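Local coordinates for protein N-acetyltransferase (Staphylococcus aureus subsp. aureus, PDB 4M85) that adopts the GNAT acetyltransferase fold and, as in its relatives, probably transfers an acetyl group from acetyl-coenzyme A to an acceptor, at residues D92-E95 / E96-Q99; L159-Y162 / K163-F167. All coordinates share one frame; numbering follows the deposited sequence.

Contact 1 of 2, residues D92-E95 / E96-Q99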
ATOM      1  N   ASP A  92      19.492   4.127  -0.821  1.00 20.81           N
ATOM      2  CA  ASP A  92      20.667   4.541  -0.061  1.00 21.41           C
ATOM      3  C   ASP A  92      20.347   4.430   1.428  1.00 21.31           C
ATOM      4  O   ASP A  92      19.817   5.376   2.024  1.00 20.36           O
ATOM      5  CB  ASP A  92      21.066   5.988  -0.384  1.00 21.43           C
ATOM      6  CG  ASP A  92      21.179   6.252  -1.870  1.00 21.31           C
ATOM      7  OD1 ASP A  92      21.815   5.444  -2.599  1.00 20.79           O
ATOM      8  OD2 ASP A  92      20.644   7.293  -2.308  1.00 19.71           O
ATOM      9  N   LEU A  93      20.698   3.284   2.008  1.00 21.98           N
ATOM     10  CA  LEU A  93      20.251   2.870   3.325  1.00 22.12           C
ATOM     11  C   LEU A  93      21.422   2.500   4.235  1.00 24.61           C
ATOM     12  O   LEU A  93      22.428   1.971   3.772  1.00 23.25           O
ATOM     13  CB  LEU A  93      19.327   1.666   3.207  1.00 21.80           C
ATOM     14  CG  LEU A  93      18.041   1.883   2.396  1.00 22.16           C
ATOM     15  CD1 LEU A  93      17.224   0.604   2.416  1.00 21.98           C
ATOM     16  CD2 LEU A  93      17.233   3.062   2.940  1.00 21.58           C
ATOM     17  N   PRO A  94      21.283   2.782   5.530  1.00 26.36           N
ATOM     18  CA  PRO A  94      22.268   2.328   6.499  1.00 28.34           C
ATOM     19  C   PRO A  94      22.328   0.812   6.593  1.00 31.02           C
ATOM     20  O   PRO A  94      21.336   0.103   6.320  1.00 29.45           O
ATOM     21  CB  PRO A  94      21.798   2.946   7.816  1.00 28.82           C
ATOM     22  CG  PRO A  94      20.370   3.306   7.600  1.00 29.30           C
ATOM     23  CD  PRO A  94      20.239   3.615   6.144  1.00 28.02           C
ATOM     24  N   GLU A  95      23.509   0.323   6.954  1.00 30.71           N
ATOM     25  CA  GLU A  95      23.790  -1.095   6.949  1.00 31.83           C
ATOM     26  C   GLU A  95      22.873  -1.832   7.928  1.00 30.61           C
ATOM     27  O   GLU A  95      22.530  -3.002   7.744  1.00 29.80           O
ATOM     28  CB  GLU A  95      25.271  -1.322   7.315  1.00 35.03           C
ATOM     29  CG  GLU A  95      25.844  -2.622   6.780  1.00 37.08           C
ATOM     30  CD  GLU A  95      25.849  -2.687   5.264  1.00 39.50           C
ATOM     31  OE1 GLU A  95      25.839  -1.619   4.602  1.00 44.34           O
ATOM     32  OE2 GLU A  95      25.852  -3.814   4.725  1.00 44.59           O
ATOM     33  N   GLU A  96      22.455  -1.125   8.957  1.00 30.34           N
ATOM     34  CA  GLU A  96      21.645  -1.706   9.999  1.00 33.35           C
ATOM     35  C   GLU A  96      20.256  -2.121   9.495  1.00 31.98           C
ATOM     36  O   GLU A  96      19.708  -3.123   9.952  1.00 32.36           O
ATOM     37  CB  GLU A  96      21.522  -0.704  11.145  1.00 37.63           C
ATOM     38  CG  GLU A  96      20.819  -1.252  12.366  1.00 42.79           C
ATOM     39  CD  GLU A  96      20.848  -0.264  13.516  1.00 46.05           C
ATOM     40  OE1 GLU A  96      21.528   0.780  13.390  1.00 48.87           O
ATOM     41  OE2 GLU A  96      20.186  -0.535  14.542  1.00 49.41           O
ATOM     42  N   ILE A  97      19.676  -1.364   8.565  1.00 29.04           N
ATOM     43  CA  ILE A  97      18.425  -1.800   7.969  1.00 27.10           C
ATOM     44  C   ILE A  97      18.670  -2.770   6.810  1.00 26.65           C
ATOM     45  O   ILE A  97      17.875  -3.690   6.609  1.00 23.51           O
ATOM     46  CB  ILE A  97      17.517  -0.631   7.545  1.00 27.84           C
ATOM     47  CG1 ILE A  97      16.130  -1.153   7.153  1.00 27.42           C
ATOM     48  CG2 ILE A  97      18.141   0.174   6.420  1.00 29.07           C
ATOM     49  CD1 ILE A  97      15.051  -0.115   7.309  1.00 27.91           C
ATOM     50  N   LYS A  98      19.763  -2.576   6.065  1.00 27.24           N
ATOM     51  CA  LYS A  98      20.083  -3.453   4.933  1.00 29.79           C
ATOM     52  C   LYS A  98      20.252  -4.895   5.366  1.00 31.76           C
ATOM     53  O   LYS A  98      19.991  -5.802   4.579  1.00 33.34           O
ATOM     54  CB  LYS A  98      21.346  -2.983   4.203  1.00 31.72           C
ATOM     55  CG  LYS A  98      21.157  -1.677   3.445  1.00 33.91           C
ATOM     56  CD  LYS A  98      22.443  -1.208   2.768  1.00 36.19           C
ATOM     57  CE  LYS A  98      22.581  -1.709   1.344  1.00 36.33           C
ATOM     58  NZ  LYS A  98      21.699  -0.985   0.377  1.00 40.69           N
ATOM     59  N   GLN A  99      20.678  -5.122   6.610  1.00 34.14           N
ATOM     60  CA  GLN A  99      20.846  -6.494   7.114  1.00 36.87           C
ATOM     61  C   GLN A  99      19.522  -7.281   7.152  1.00 35.68           C
ATOM     62  O   GLN A  99      19.523  -8.512   7.066  1.00 32.89           O
ATOM     63  CB  GLN A  99      21.543  -6.503   8.483  1.00 41.15           C
ATOM     64  CG  GLN A  99      20.700  -5.967   9.635  1.00 48.55           C
ATOM     65  CD  GLN A  99      21.515  -5.321  10.761  1.00 53.37           C
ATOM     66  OE1 GLN A  99      22.740  -5.176  10.664  1.00 59.93           O
ATOM     67  NE2 GLN A  99      20.830  -4.923  11.837  1.00 53.09           N
TER
HETATM   68  O   HOH W   1      23.246   2.143   0.379  1.00 32.28           O
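The flat carbonyl group of P94 receives K98 N in its own plane at the oxygen end, while the methyl CG2 of I97 lies against CG and CD of the puckered P94 pyrrolidine, 4.0 Å from CG. P94 is the N-cap of the single-turn helix 95-98, and these contacts form its first turn. The bond from K98 N to P94 O is 3.1 Å long and nearly straight (163°), whereas a second, weak one reaches the same oxygen from I97 N at 3.2 Å. One residue on, Q99 N binds E95 O at 3.0 Å, but here the donor is tilted 27° from the carbonyl plane.

I97 turns its CG1 branch anti to the backbone N, which leaves CG2 facing back down the chain, where it also meets L93 CB at 3.7 Å. L93 CB has a second neighbour in K98 CG, 3.8 Å away, so the leucine sits against both the isoleucine branch and the stem of the lysine. Outside the turn, helix 37-49 closes over this apolar side: M39 touches P94 and I97, and A43 touches L93. The carboxylate of E95 has OE1 near K98 CD, yet its charge does not meet the ammonium group. Instead the lysine chain, bent at CG-CD (chi3 92°), curls back along the chain toward a water that accepts a hydrogen bond from L93 N at 3.2 Å. To that same water K98 NZ adds a weak, long bond of 3.5 Å.

Contact 2 of 2, residues L159-Y162 / K163-F167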
ATOM      1  N   LEU A 159     -14.203  -5.850   4.542  1.00 22.26           N
ATOM      2  CA  LEU A 159     -14.730  -6.873   3.648  1.00 23.63           C
ATOM      3  C   LEU A 159     -16.085  -6.447   3.058  1.00 24.43           C
ATOM      4  O   LEU A 159     -16.310  -6.643   1.866  1.00 22.89           O
ATOM      5  CB  LEU A 159     -14.823  -8.229   4.348  1.00 23.14           C
ATOM      6  CG  LEU A 159     -15.430  -9.403   3.582  1.00 24.31           C
ATOM      7  CD1 LEU A 159     -14.599  -9.769   2.339  1.00 24.13           C
ATOM      8  CD2 LEU A 159     -15.614 -10.606   4.519  1.00 23.34           C
ATOM      9  N   LYS A 160     -16.962  -5.854   3.873  1.00 26.73           N
ATOM     10  CA  LYS A 160     -18.256  -5.388   3.383  1.00 29.25           C
ATOM     11  C   LYS A 160     -18.060  -4.285   2.368  1.00 28.76           C
ATOM     12  O   LYS A 160     -18.663  -4.301   1.317  1.00 27.49           O
ATOM     13  CB  LYS A 160     -19.099  -4.804   4.505  1.00 33.79           C
ATOM     14  CG  LYS A 160     -19.516  -5.774   5.575  1.00 36.61           C
ATOM     15  CD  LYS A 160     -20.233  -5.018   6.674  1.00 38.68           C
ATOM     16  CE  LYS A 160     -20.885  -5.966   7.650  1.00 43.19           C
ATOM     17  NZ  LYS A 160     -21.436  -5.211   8.807  1.00 48.10           N
ATOM     18  N   LEU A 161     -17.230  -3.302   2.712  1.00 30.12           N
ATOM     19  CA  LEU A 161     -16.858  -2.236   1.772  1.00 31.42           C
ATOM     20  C   LEU A 161     -16.373  -2.812   0.442  1.00 30.56           C
ATOM     21  O   LEU A 161     -16.837  -2.391  -0.631  1.00 31.25           O
ATOM     22  CB  LEU A 161     -15.813  -1.281   2.390  1.00 35.19           C
ATOM     23  CG  LEU A 161     -15.087  -0.245   1.500  1.00 38.09           C
ATOM     24  CD1 LEU A 161     -16.051   0.569   0.632  1.00 40.89           C
ATOM     25  CD2 LEU A 161     -14.231   0.682   2.345  1.00 38.24           C
ATOM     26  N   TYR A 162     -15.499  -3.816   0.493  1.00 26.82           N
ATOM     27  CA  TYR A 162     -14.973  -4.391  -0.752  1.00 24.35           C
ATOM     28  C   TYR A 162     -16.026  -5.128  -1.566  1.00 25.66           C
ATOM     29  O   TYR A 162     -16.108  -4.939  -2.805  1.00 23.39           O
ATOM     30  CB  TYR A 162     -13.761  -5.290  -0.497  1.00 22.45           C
ATOM     31  CG  TYR A 162     -12.640  -4.579   0.227  1.00 21.56           C
ATOM     32  CD1 TYR A 162     -12.358  -3.256  -0.042  1.00 20.58           C
ATOM     33  CD2 TYR A 162     -11.866  -5.237   1.181  1.00 21.52           C
ATOM     34  CE1 TYR A 162     -11.361  -2.586   0.622  1.00 22.47           C
ATOM     35  CE2 TYR A 162     -10.850  -4.575   1.862  1.00 22.03           C
ATOM     36  CZ  TYR A 162     -10.608  -3.248   1.573  1.00 22.64           C
ATOM     37  OH  TYR A 162      -9.619  -2.554   2.210  1.00 23.90           O
ATOM     38  N   LYS A 163     -16.827  -5.958  -0.895  1.00 25.71           N
ATOM     39  CA  LYS A 163     -17.934  -6.659  -1.568  1.00 27.69           C
ATOM     40  C   LYS A 163     -18.964  -5.693  -2.133  1.00 27.52           C
ATOM     41  O   LYS A 163     -19.561  -5.984  -3.156  1.00 31.25           O
ATOM     42  CB  LYS A 163     -18.624  -7.677  -0.655  1.00 28.03           C
ATOM     43  CG  LYS A 163     -17.824  -8.942  -0.359  1.00 28.67           C
ATOM     44  CD  LYS A 163     -17.650  -9.773  -1.613  1.00 30.96           C
ATOM     45  CE  LYS A 163     -16.834 -11.025  -1.384  1.00 29.70           C
ATOM     46  NZ  LYS A 163     -17.672 -12.165  -0.986  1.00 30.18           N
ATOM     47  N   LYS A 164     -19.152  -4.549  -1.489  1.00 28.62           N
ATOM     48  CA  LYS A 164     -20.126  -3.558  -1.958  1.00 28.56           C
ATOM     49  C   LYS A 164     -19.701  -2.930  -3.289  1.00 28.83           C
ATOM     50  O   LYS A 164     -20.554  -2.670  -4.133  1.00 29.21           O
ATOM     51  CB  LYS A 164     -20.349  -2.478  -0.910  1.00 29.03           C
ATOM     52  CG  LYS A 164     -21.630  -1.678  -1.111  1.00 30.67           C
ATOM     53  CD  LYS A 164     -21.813  -0.592  -0.057  1.00 31.30           C
ATOM     54  CE  LYS A 164     -22.922   0.392  -0.463  1.00 32.92           C
ATOM     55  NZ  LYS A 164     -23.409   1.178   0.715  1.00 34.45           N
ATOM     56  N   VAL A 165     -18.404  -2.682  -3.496  1.00 27.97           N
ATOM     57  CA  VAL A 165     -17.944  -2.169  -4.797  1.00 28.77           C
ATOM     58  C   VAL A 165     -17.696  -3.287  -5.796  1.00 26.54           C
ATOM     59  O   VAL A 165     -17.249  -3.026  -6.902  1.00 28.80           O
ATOM     60  CB  VAL A 165     -16.685  -1.267  -4.714  1.00 29.85           C
ATOM     61  CG1 VAL A 165     -16.886  -0.168  -3.688  1.00 30.96           C
ATOM     62  CG2 VAL A 165     -15.440  -2.072  -4.394  1.00 29.93           C
ATOM     63  N   GLY A 166     -17.958  -4.530  -5.419  1.00 26.72           N
ATOM     64  CA  GLY A 166     -18.012  -5.625  -6.407  1.00 25.30           C
ATOM     65  C   GLY A 166     -16.932  -6.686  -6.362  1.00 25.44           C
ATOM     66  O   GLY A 166     -16.863  -7.538  -7.263  1.00 26.50           O
ATOM     67  N   PHE A 167     -16.078  -6.667  -5.341  1.00 25.10           N
ATOM     68  CA  PHE A 167     -15.051  -7.726  -5.194  1.00 24.41           C
ATOM     69  C   PHE A 167     -15.705  -9.063  -4.852  1.00 26.27           C
ATOM     70  O   PHE A 167     -16.737  -9.096  -4.193  1.00 26.54           O
ATOM     71  CB  PHE A 167     -14.025  -7.370  -4.099  1.00 23.75           C
ATOM     72  CG  PHE A 167     -13.015  -6.309  -4.507  1.00 20.42           C
ATOM     73  CD1 PHE A 167     -13.249  -4.977  -4.232  1.00 20.76           C
ATOM     74  CD2 PHE A 167     -11.835  -6.649  -5.127  1.00 20.56           C
ATOM     75  CE1 PHE A 167     -12.333  -4.005  -4.572  1.00 19.61           C
ATOM     76  CE2 PHE A 167     -10.895  -5.679  -5.483  1.00 20.53           C
ATOM     77  CZ  PHE A 167     -11.145  -4.344  -5.198  1.00 19.79           C
TER
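A Schellman motif ends helix 156-164 of the GNAT fold, with G166 at positive phi (112°) turning the chain out of the helix. Its 6→1 bond runs from F167 N to Y162 O, 3.1 Å and fairly straight at 160°. Before it, the helical pattern is regular: K163 N binds L159 O at 2.9 Å, and V165 N reaches L161 O at a longer 3.3 Å.

The turn brings F167 back against Y162. The two rings form an offset edge-to-face pair, the edge of Y162 directed at the face of F167, with centroids 6.0 Å apart and planes at 72°. Nearer the backbone, Y162 CB lies 3.8 Å from F167 CD1. F167 is buried, and both rings pack on L135 of helix 130-140 and on L149 and L183 of the sheet, while K163 NZ is hydrogen-bonded to S169 OG beyond the turn. The methyl CG2 of V165, set between its backbone N and carbonyl carbon, also comes to 3.3 Å from Y162 O. The same oxygen lies in the plane of the F167 ring, at its edge, 3.2 Å from CD1.

In the fold
Contacts 1 and 2 lie on opposite sides of the chain's centre, their own centres 39 Å apart and their nearest atoms about 25 Å apart, so neither touches the other. They follow in series: contact 1 opens a one-turn helix between strands 68-77 and 114-121, and contact 2 closes the helix leading into strand 168-175. The centre of contact 1, which packs on helix 37-49, is about 22 Å from the centre of the chain; that of contact 2, which packs on the sheet and helix 130-140, is about 18 Å from it. In GNAT enzymes the loop before the helix equivalent to 130-140 generally binds the coenzyme A pyrophosphate, so contact 2 is probably the nearer to the cofactor site.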